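Local coordinates for beta-N-acetylhexosaminidase (Arthrobacter aurescens, PDB 3RCN), which probably hydrolyses terminal non-reducing N-acetyl-D-hexosamine residues in N-acetyl-beta-D-hexosaminides, as a member of glycosyl hydrolase family 20, at residues 237-242 with 305-310; 252-257 with 269-274. All coordinates share one frame; numbering follows the deposited sequence.

Contact 1 of 2, residues 237-242 with 305-310; sequences HITVIP and FPSPWI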
ATOM      1  N   HIS A 237       5.513   1.401 -18.660  1.00 27.75           N
ATOM      2  CA  HIS A 237       6.204   2.328 -19.564  1.00 33.07           C
ATOM      3  C   HIS A 237       6.694   3.568 -18.838  1.00 37.67           C
ATOM      4  O   HIS A 237       6.662   4.685 -19.350  1.00 32.65           O
ATOM      5  CB  HIS A 237       5.342   2.677 -20.784  1.00 25.69           C
ATOM      6  CG  HIS A 237       5.119   1.508 -21.682  1.00 36.04           C
ATOM      7  ND1 HIS A 237       6.048   1.106 -22.620  1.00 38.24           N
ATOM      8  CD2 HIS A 237       4.112   0.604 -21.740  1.00 34.94           C
ATOM      9  CE1 HIS A 237       5.605   0.026 -23.237  1.00 40.92           C
ATOM     10  NE2 HIS A 237       4.430  -0.297 -22.724  1.00 37.95           N
ATOM     11  N   ILE A 238       7.153   3.339 -17.624  1.00 37.58           N
ATOM     12  CA  ILE A 238       7.784   4.377 -16.852  1.00 33.59           C
ATOM     13  C   ILE A 238       9.265   4.024 -16.719  1.00 31.72           C
ATOM     14  O   ILE A 238       9.623   2.884 -16.393  1.00 28.44           O
ATOM     15  CB  ILE A 238       7.098   4.511 -15.488  1.00 25.97           C
ATOM     16  CG1 ILE A 238       5.642   4.943 -15.697  1.00 28.61           C
ATOM     17  CG2 ILE A 238       7.842   5.480 -14.600  1.00 25.61           C
ATOM     18  CD1 ILE A 238       4.755   4.747 -14.482  1.00 32.23           C
ATOM     19  N   THR A 239      10.118   5.001 -17.013  1.00 27.61           N
ATOM     20  CA  THR A 239      11.553   4.838 -16.871  1.00 31.83           C
ATOM     21  C   THR A 239      11.900   5.252 -15.443  1.00 33.23           C
ATOM     22  O   THR A 239      11.417   6.281 -14.963  1.00 33.41           O
ATOM     23  CB  THR A 239      12.303   5.698 -17.913  1.00 35.16           C
ATOM     24  OG1 THR A 239      12.060   5.175 -19.225  1.00 32.28           O
ATOM     25  CG2 THR A 239      13.812   5.714 -17.648  1.00 39.59           C
ATOM     26  N   VAL A 240      12.686   4.434 -14.751  1.00 27.60           N
ATOM     27  CA  VAL A 240      13.106   4.776 -13.395  1.00 28.12           C
ATOM     28  C   VAL A 240      14.555   5.273 -13.386  1.00 31.05           C
ATOM     29  O   VAL A 240      15.493   4.495 -13.590  1.00 28.05           O
ATOM     30  CB  VAL A 240      12.994   3.579 -12.435  1.00 26.53           C
ATOM     31  CG1 VAL A 240      13.514   3.964 -11.065  1.00 22.79           C
ATOM     32  CG2 VAL A 240      11.542   3.098 -12.325  1.00 35.65           C
ATOM     33  N   ILE A 241      14.730   6.567 -13.138  1.00 26.29           N
ATOM     34  CA  ILE A 241      16.057   7.156 -13.030  1.00 25.63           C
ATOM     35  C   ILE A 241      16.481   7.229 -11.565  1.00 28.05           C
ATOM     36  O   ILE A 241      15.925   8.000 -10.788  1.00 30.26           O
ATOM     37  CB  ILE A 241      16.061   8.566 -13.619  1.00 27.27           C
ATOM     38  CG1 ILE A 241      15.891   8.506 -15.139  1.00 32.25           C
ATOM     39  CG2 ILE A 241      17.331   9.313 -13.214  1.00 22.70           C
ATOM     40  CD1 ILE A 241      15.514   9.853 -15.756  1.00 30.84           C
ATOM     41  N   PRO A 242      17.445   6.396 -11.171  1.00 26.03           N
ATOM     42  CA  PRO A 242      17.890   6.411  -9.777  1.00 22.60           C
ATOM     43  C   PRO A 242      18.825   7.570  -9.560  1.00 30.85           C
ATOM     44  O   PRO A 242      19.509   7.985 -10.487  1.00 37.49           O
ATOM     45  CB  PRO A 242      18.654   5.102  -9.649  1.00 24.18           C
ATOM     46  CG  PRO A 242      19.222   4.883 -11.039  1.00 24.54           C
ATOM     47  CD  PRO A 242      18.201   5.440 -11.996  1.00 22.14           C
ATOM     48  N   PHE A 305      19.168  -0.973 -12.468  1.00 33.32           N
ATOM     49  CA  PHE A 305      18.413   0.002 -13.266  1.00 28.31           C
ATOM     50  C   PHE A 305      18.932   0.091 -14.701  1.00 32.77           C
ATOM     51  O   PHE A 305      20.039   0.581 -14.937  1.00 31.13           O
ATOM     52  CB  PHE A 305      18.523   1.403 -12.647  1.00 25.89           C
ATOM     53  CG  PHE A 305      18.053   1.482 -11.231  1.00 34.90           C
ATOM     54  CD1 PHE A 305      18.908   1.170 -10.186  1.00 37.53           C
ATOM     55  CD2 PHE A 305      16.751   1.862 -10.941  1.00 33.64           C
ATOM     56  CE1 PHE A 305      18.465   1.234  -8.871  1.00 39.33           C
ATOM     57  CE2 PHE A 305      16.299   1.923  -9.631  1.00 33.09           C
ATOM     58  CZ  PHE A 305      17.152   1.619  -8.589  1.00 32.07           C
ATOM     59  N   PRO A 306      18.124  -0.367 -15.663  1.00 27.61           N
ATOM     60  CA  PRO A 306      18.363  -0.309 -17.112  1.00 25.61           C
ATOM     61  C   PRO A 306      18.360   1.106 -17.710  1.00 33.93           C
ATOM     62  O   PRO A 306      18.812   1.277 -18.832  1.00 51.88           O
ATOM     63  CB  PRO A 306      17.212  -1.138 -17.683  1.00 23.45           C
ATOM     64  CG  PRO A 306      16.141  -1.030 -16.664  1.00 27.06           C
ATOM     65  CD  PRO A 306      16.852  -1.031 -15.347  1.00 26.11           C
ATOM     66  N   SER A 307      17.861   2.093 -16.977  1.00 34.24           N
ATOM     67  CA  SER A 307      17.690   3.465 -17.467  1.00 34.72           C
ATOM     68  C   SER A 307      18.923   4.106 -18.161  1.00 31.12           C
ATOM     69  O   SER A 307      20.032   4.072 -17.624  1.00 34.07           O
ATOM     70  CB  SER A 307      17.291   4.342 -16.280  1.00 26.72           C
ATOM     71  OG  SER A 307      17.372   5.719 -16.591  1.00 22.58           O
ATOM     72  N   PRO A 308      18.722   4.718 -19.346  1.00 24.07           N
ATOM     73  CA  PRO A 308      19.826   5.386 -20.066  1.00 27.30           C
ATOM     74  C   PRO A 308      20.449   6.543 -19.280  1.00 34.15           C
ATOM     75  O   PRO A 308      21.603   6.864 -19.529  1.00 47.15           O
ATOM     76  CB  PRO A 308      19.167   5.917 -21.352  1.00 20.76           C
ATOM     77  CG  PRO A 308      17.867   5.146 -21.472  1.00 33.52           C
ATOM     78  CD  PRO A 308      17.442   4.811 -20.070  1.00 21.79           C
ATOM     79  N   TRP A 309      19.702   7.165 -18.368  1.00 41.50           N
ATOM     80  CA  TRP A 309      20.271   8.180 -17.475  1.00 38.04           C
ATOM     81  C   TRP A 309      20.419   7.644 -16.057  1.00 41.60           C
ATOM     82  O   TRP A 309      19.610   6.841 -15.594  1.00 45.40           O
ATOM     83  CB  TRP A 309      19.392   9.429 -17.407  1.00 36.63           C
ATOM     84  CG  TRP A 309      19.122  10.073 -18.712  1.00 41.59           C
ATOM     85  CD1 TRP A 309      19.893  11.005 -19.346  1.00 44.52           C
ATOM     86  CD2 TRP A 309      17.984   9.855 -19.547  1.00 41.30           C
ATOM     87  NE1 TRP A 309      19.307  11.372 -20.537  1.00 41.44           N
ATOM     88  CE2 TRP A 309      18.134  10.678 -20.688  1.00 41.34           C
ATOM     89  CE3 TRP A 309      16.860   9.026 -19.458  1.00 41.66           C
ATOM     90  CZ2 TRP A 309      17.196  10.708 -21.725  1.00 40.90           C
ATOM     91  CZ3 TRP A 309      15.923   9.054 -20.494  1.00 46.06           C
ATOM     92  CH2 TRP A 309      16.099   9.891 -21.611  1.00 42.28           C
ATOM     93  N   ILE A 310      21.447   8.108 -15.364  1.00 34.44           N
ATOM     94  CA  ILE A 310      21.620   7.820 -13.952  1.00 27.06           C
ATOM     95  C   ILE A 310      21.962   9.140 -13.282  1.00 29.96           C
ATOM     96  O   ILE A 310      22.800   9.874 -13.774  1.00 33.31           O
ATOM     97  CB  ILE A 310      22.729   6.786 -13.766  1.00 28.10           C
ATOM     98  CG1 ILE A 310      22.201   5.423 -14.221  1.00 36.75           C
ATOM     99  CG2 ILE A 310      23.222   6.755 -12.331  1.00 17.69           C
ATOM    100  CD1 ILE A 310      23.156   4.303 -14.003  1.00 48.30           C
TER
HETATM  101  O   HOH W   1      16.027   1.931 -14.485  1.00 33.36           O
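Pro242 sets its CB-CG-CD edge over one face of the Phe305 ring, and this pair, which buries the most surface, is the tight part of the contact. Pro242 CB stands 3.7 Å from the centroid of the Phe305 ring and 1° off the normal, a CH-pi contact, while Pro242 CG lies over the ring root, 3.6 Å from Phe305 CG. The proline suits the place because its rigid ring offers a row of C-H groups to an aromatic face. Val240 comes from another direction: Val240 CG1, anti to the backbone N (chi1 177°), meets the ring edge at Phe305 CE2, 3.7 Å away. An alanine in place of Phe305 would probably leave Pro242 without the face it packs on and open a gap beside Val240.

Strands 239-243 and 309-313 are successive parallel strands of the family 20 catalytic TIM barrel, and helix 288-304, the last element of the long connection between them, ends just before Phe305. Near these strand starts a water bridges the backbones, donating to Val240 O (2.8 Å) and accepting from Ser307 N (3.1 Å). Ser307 OG suits its turn by donating to a lone pair of Trp309 O (2.7 Å).

Ile241 CG1 packs on Ser307 OG at 3.5 Å, but beyond it the contact thins: Ile241 CD1 meets Trp309 CE3 only obliquely at 4.0 Å. Thr239 and Trp309 are partly exposed, and the indole also lies next to a bound glycerol, whereas on the buried side Pro242 and Ile310 share Val301 of helix 288-304.

Contact 2 of 2, residues 252-257 with 269-274; sequences AAIAAY and SPVEVW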
ATOM      1  N   ALA A 252      24.790  10.103   5.167  1.00 33.21           N
ATOM      2  CA  ALA A 252      24.360   8.744   5.473  1.00 34.96           C
ATOM      3  C   ALA A 252      25.451   7.767   5.082  1.00 35.70           C
ATOM      4  O   ALA A 252      25.807   6.890   5.865  1.00 38.44           O
ATOM      5  CB  ALA A 252      23.030   8.397   4.787  1.00 37.64           C
ATOM      6  N   ALA A 253      25.997   7.937   3.880  1.00 34.29           N
ATOM      7  CA  ALA A 253      27.129   7.131   3.426  1.00 31.83           C
ATOM      8  C   ALA A 253      28.385   7.326   4.307  1.00 34.19           C
ATOM      9  O   ALA A 253      29.103   6.371   4.612  1.00 37.01           O
ATOM     10  CB  ALA A 253      27.434   7.438   1.963  1.00 26.99           C
ATOM     11  N   ILE A 254      28.639   8.564   4.724  1.00 34.65           N
ATOM     12  CA  ILE A 254      29.759   8.863   5.615  1.00 39.14           C
ATOM     13  C   ILE A 254      29.610   8.187   6.989  1.00 37.78           C
ATOM     14  O   ILE A 254      30.586   7.681   7.535  1.00 39.76           O
ATOM     15  CB  ILE A 254      29.975  10.395   5.759  1.00 32.07           C
ATOM     16  CG1 ILE A 254      30.381  10.995   4.414  1.00 29.16           C
ATOM     17  CG2 ILE A 254      31.044  10.705   6.805  1.00 25.39           C
ATOM     18  CD1 ILE A 254      30.176  12.483   4.332  1.00 29.13           C
ATOM     19  N   ALA A 255      28.398   8.182   7.538  1.00 32.61           N
ATOM     20  CA  ALA A 255      28.115   7.432   8.770  1.00 37.51           C
ATOM     21  C   ALA A 255      28.484   5.954   8.644  1.00 36.04           C
ATOM     22  O   ALA A 255      29.153   5.391   9.509  1.00 37.81           O
ATOM     23  CB  ALA A 255      26.630   7.572   9.182  1.00 22.43           C
ATOM     24  N   ALA A 256      28.019   5.333   7.566  1.00 31.88           N
ATOM     25  CA  ALA A 256      28.324   3.943   7.264  1.00 28.87           C
ATOM     26  C   ALA A 256      29.824   3.702   7.130  1.00 41.38           C
ATOM     27  O   ALA A 256      30.361   2.790   7.760  1.00 49.72           O
ATOM     28  CB  ALA A 256      27.610   3.521   5.975  1.00 21.19           C
ATOM     29  N   TYR A 257      30.486   4.521   6.303  1.00 45.14           N
ATOM     30  CA  TYR A 257      31.915   4.380   6.002  1.00 40.66           C
ATOM     31  C   TYR A 257      32.650   5.714   6.162  1.00 46.54           C
ATOM     32  O   TYR A 257      32.798   6.460   5.197  1.00 41.05           O
ATOM     33  CB  TYR A 257      32.109   3.836   4.578  1.00 33.28           C
ATOM     34  CG  TYR A 257      31.586   2.424   4.406  1.00 36.68           C
ATOM     35  CD1 TYR A 257      32.399   1.330   4.670  1.00 37.13           C
ATOM     36  CD2 TYR A 257      30.276   2.180   4.005  1.00 32.07           C
ATOM     37  CE1 TYR A 257      31.937   0.037   4.530  1.00 25.76           C
ATOM     38  CE2 TYR A 257      29.803   0.876   3.865  1.00 27.93           C
ATOM     39  CZ  TYR A 257      30.643  -0.187   4.133  1.00 31.83           C
ATOM     40  OH  TYR A 257      30.206  -1.486   4.002  1.00 40.85           O
ATOM     41  N   SER A 269      33.860  12.438  17.993  1.00 72.21           N
ATOM     42  CA  SER A 269      32.703  11.548  18.070  1.00 83.58           C
ATOM     43  C   SER A 269      32.236  11.078  16.686  1.00 83.05           C
ATOM     44  O   SER A 269      32.110  11.883  15.763  1.00 80.21           O
ATOM     45  CB  SER A 269      31.543  12.225  18.805  1.00 90.83           C
ATOM     46  OG  SER A 269      30.383  11.404  18.817  1.00 92.35           O
ATOM     47  N   PRO A 270      31.956   9.763  16.553  1.00 82.65           N
ATOM     48  CA  PRO A 270      31.633   9.139  15.254  1.00 73.02           C
ATOM     49  C   PRO A 270      30.434   9.789  14.560  1.00 63.96           C
ATOM     50  O   PRO A 270      29.456  10.203  15.192  1.00 59.37           O
ATOM     51  CB  PRO A 270      31.344   7.680  15.627  1.00 71.92           C
ATOM     52  CG  PRO A 270      30.964   7.717  17.080  1.00 75.86           C
ATOM     53  CD  PRO A 270      31.779   8.825  17.688  1.00 82.43           C
ATOM     54  N   VAL A 271      30.541   9.884  13.244  1.00 58.40           N
ATOM     55  CA  VAL A 271      29.502  10.489  12.430  1.00 52.69           C
ATOM     56  C   VAL A 271      28.302   9.558  12.366  1.00 46.64           C
ATOM     57  O   VAL A 271      28.463   8.350  12.167  1.00 52.60           O
ATOM     58  CB  VAL A 271      30.011  10.737  10.998  1.00 45.27           C
ATOM     59  CG1 VAL A 271      28.903  11.280  10.108  1.00 34.91           C
ATOM     60  CG2 VAL A 271      31.214  11.667  11.034  1.00 40.35           C
ATOM     61  N   GLU A 272      27.103  10.100  12.541  1.00 41.59           N
ATOM     62  CA  GLU A 272      25.898   9.270  12.438  1.00 49.66           C
ATOM     63  C   GLU A 272      24.909   9.826  11.401  1.00 43.46           C
ATOM     64  O   GLU A 272      25.034  10.984  10.990  1.00 40.36           O
ATOM     65  CB  GLU A 272      25.238   9.094  13.809  1.00 57.58           C
ATOM     66  CG  GLU A 272      24.565  10.332  14.353  1.00 75.98           C
ATOM     67  CD  GLU A 272      23.672  10.020  15.546  1.00 91.73           C
ATOM     68  OE1 GLU A 272      24.130   9.262  16.435  1.00 96.54           O
ATOM     69  OE2 GLU A 272      22.516  10.517  15.584  1.00 89.40           O
ATOM     70  N   VAL A 273      23.947   9.012  10.959  1.00 31.29           N
ATOM     71  CA  VAL A 273      23.009   9.474   9.933  1.00 29.08           C
ATOM     72  C   VAL A 273      22.397  10.808  10.396  1.00 30.10           C
ATOM     73  O   VAL A 273      22.051  10.958  11.564  1.00 31.39           O
ATOM     74  CB  VAL A 273      21.900   8.435   9.643  1.00 23.47           C
ATOM     75  CG1 VAL A 273      20.938   8.969   8.597  1.00 28.30           C
ATOM     76  CG2 VAL A 273      22.493   7.120   9.170  1.00 18.61           C
ATOM     77  N   TRP A 274      22.295  11.791   9.507  1.00 29.06           N
ATOM     78  CA  TRP A 274      21.827  13.117   9.929  1.00 33.16           C
ATOM     79  C   TRP A 274      20.381  13.078  10.403  1.00 31.22           C
ATOM     80  O   TRP A 274      19.551  12.450   9.769  1.00 32.54           O
ATOM     81  CB  TRP A 274      21.965  14.142   8.803  1.00 33.39           C
ATOM     82  CG  TRP A 274      22.374  15.501   9.299  1.00 36.61           C
ATOM     83  CD1 TRP A 274      23.053  15.788  10.463  1.00 36.06           C
ATOM     84  CD2 TRP A 274      22.141  16.762   8.651  1.00 30.80           C
ATOM     85  NE1 TRP A 274      23.255  17.149  10.567  1.00 33.80           N
ATOM     86  CE2 TRP A 274      22.711  17.766   9.468  1.00 30.55           C
ATOM     87  CE3 TRP A 274      21.507  17.138   7.460  1.00 31.68           C
ATOM     88  CZ2 TRP A 274      22.658  19.116   9.132  1.00 23.87           C
ATOM     89  CZ3 TRP A 274      21.458  18.485   7.127  1.00 29.85           C
ATOM     90  CH2 TRP A 274      22.033  19.453   7.956  1.00 30.77           C
TER
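Small apolar side chains make a helix-to-loop contact here: one side of the short helix 251-256, which follows barrel strand 239-243, is covered by the extended segment 269-274. This lies in the long loop between that helix and helix 288-304, in the catalytic domain but away from its predicted proton donor.

Ala255 is the centre of the contact. Its methyl group points at the loop backbone, with Ala255 CB 3.5 Å from Val273 N and 3.6 Å from Glu272 C, while Ala255 CA makes a C-H...O contact with Val271 O at 3.5 Å, the angle at the hydrogen being 136°. The small methyl of alanine lets the helix come close to the loop backbone: the two segments approach to 4.7 Å between the CA atoms of Ala255 and Glu272, and equally between those of Ala252 and Val273.

The valines lie to either side of this methyl. Val271 has CG1 anti to its backbone N (chi1 176°), which brings that branch obliquely across Ile254, 4.0 Å from Ile254 CG2; the rest of the isoleucine, from CG1 to CD1, leads away from the loop. Beta-branching suits Val273, whose two methyls touch two alanines at once: Val273 CG2 lies 4.2 Å from Ala255 CB, and CG1 rests rather farther out against Ala252 CB. The Glu272 side chain starts away from the helix and is exposed; its carboxylate has a long, weak ion pair with Arg200, while its carbonyl accepts a hydrogen bond from Gln251 NE2. On another side of the helix, Ala253 and Ala256 pack on Leu192.

Between the two segments themselves, adhesion therefore rests on shape and van der Waals contact, supplemented by a weak C-H...O interaction.

Overall arrangement
From the N terminus, the chain passes the six-stranded sheet of the first domain and enters the catalytic barrel before reaching strand 239-243, the first half of contact 1. It runs on into helix 251-256, and contact 2 soon closes a short loop when residues 269-274 return to that helix, 11 residues intervening, some of them not modelled. Helix 288-304 then leads back to strand 309-313, where contact 1 closes a larger loop of 62 intervening residues. Contact 2 is thus nested within contact 1, without crossing. Contact 1 joins neighbouring parts of the barrel; contact 2, its centre about 28 Å from that of contact 1, lays loop 269-274 against helix 251-256 at the periphery.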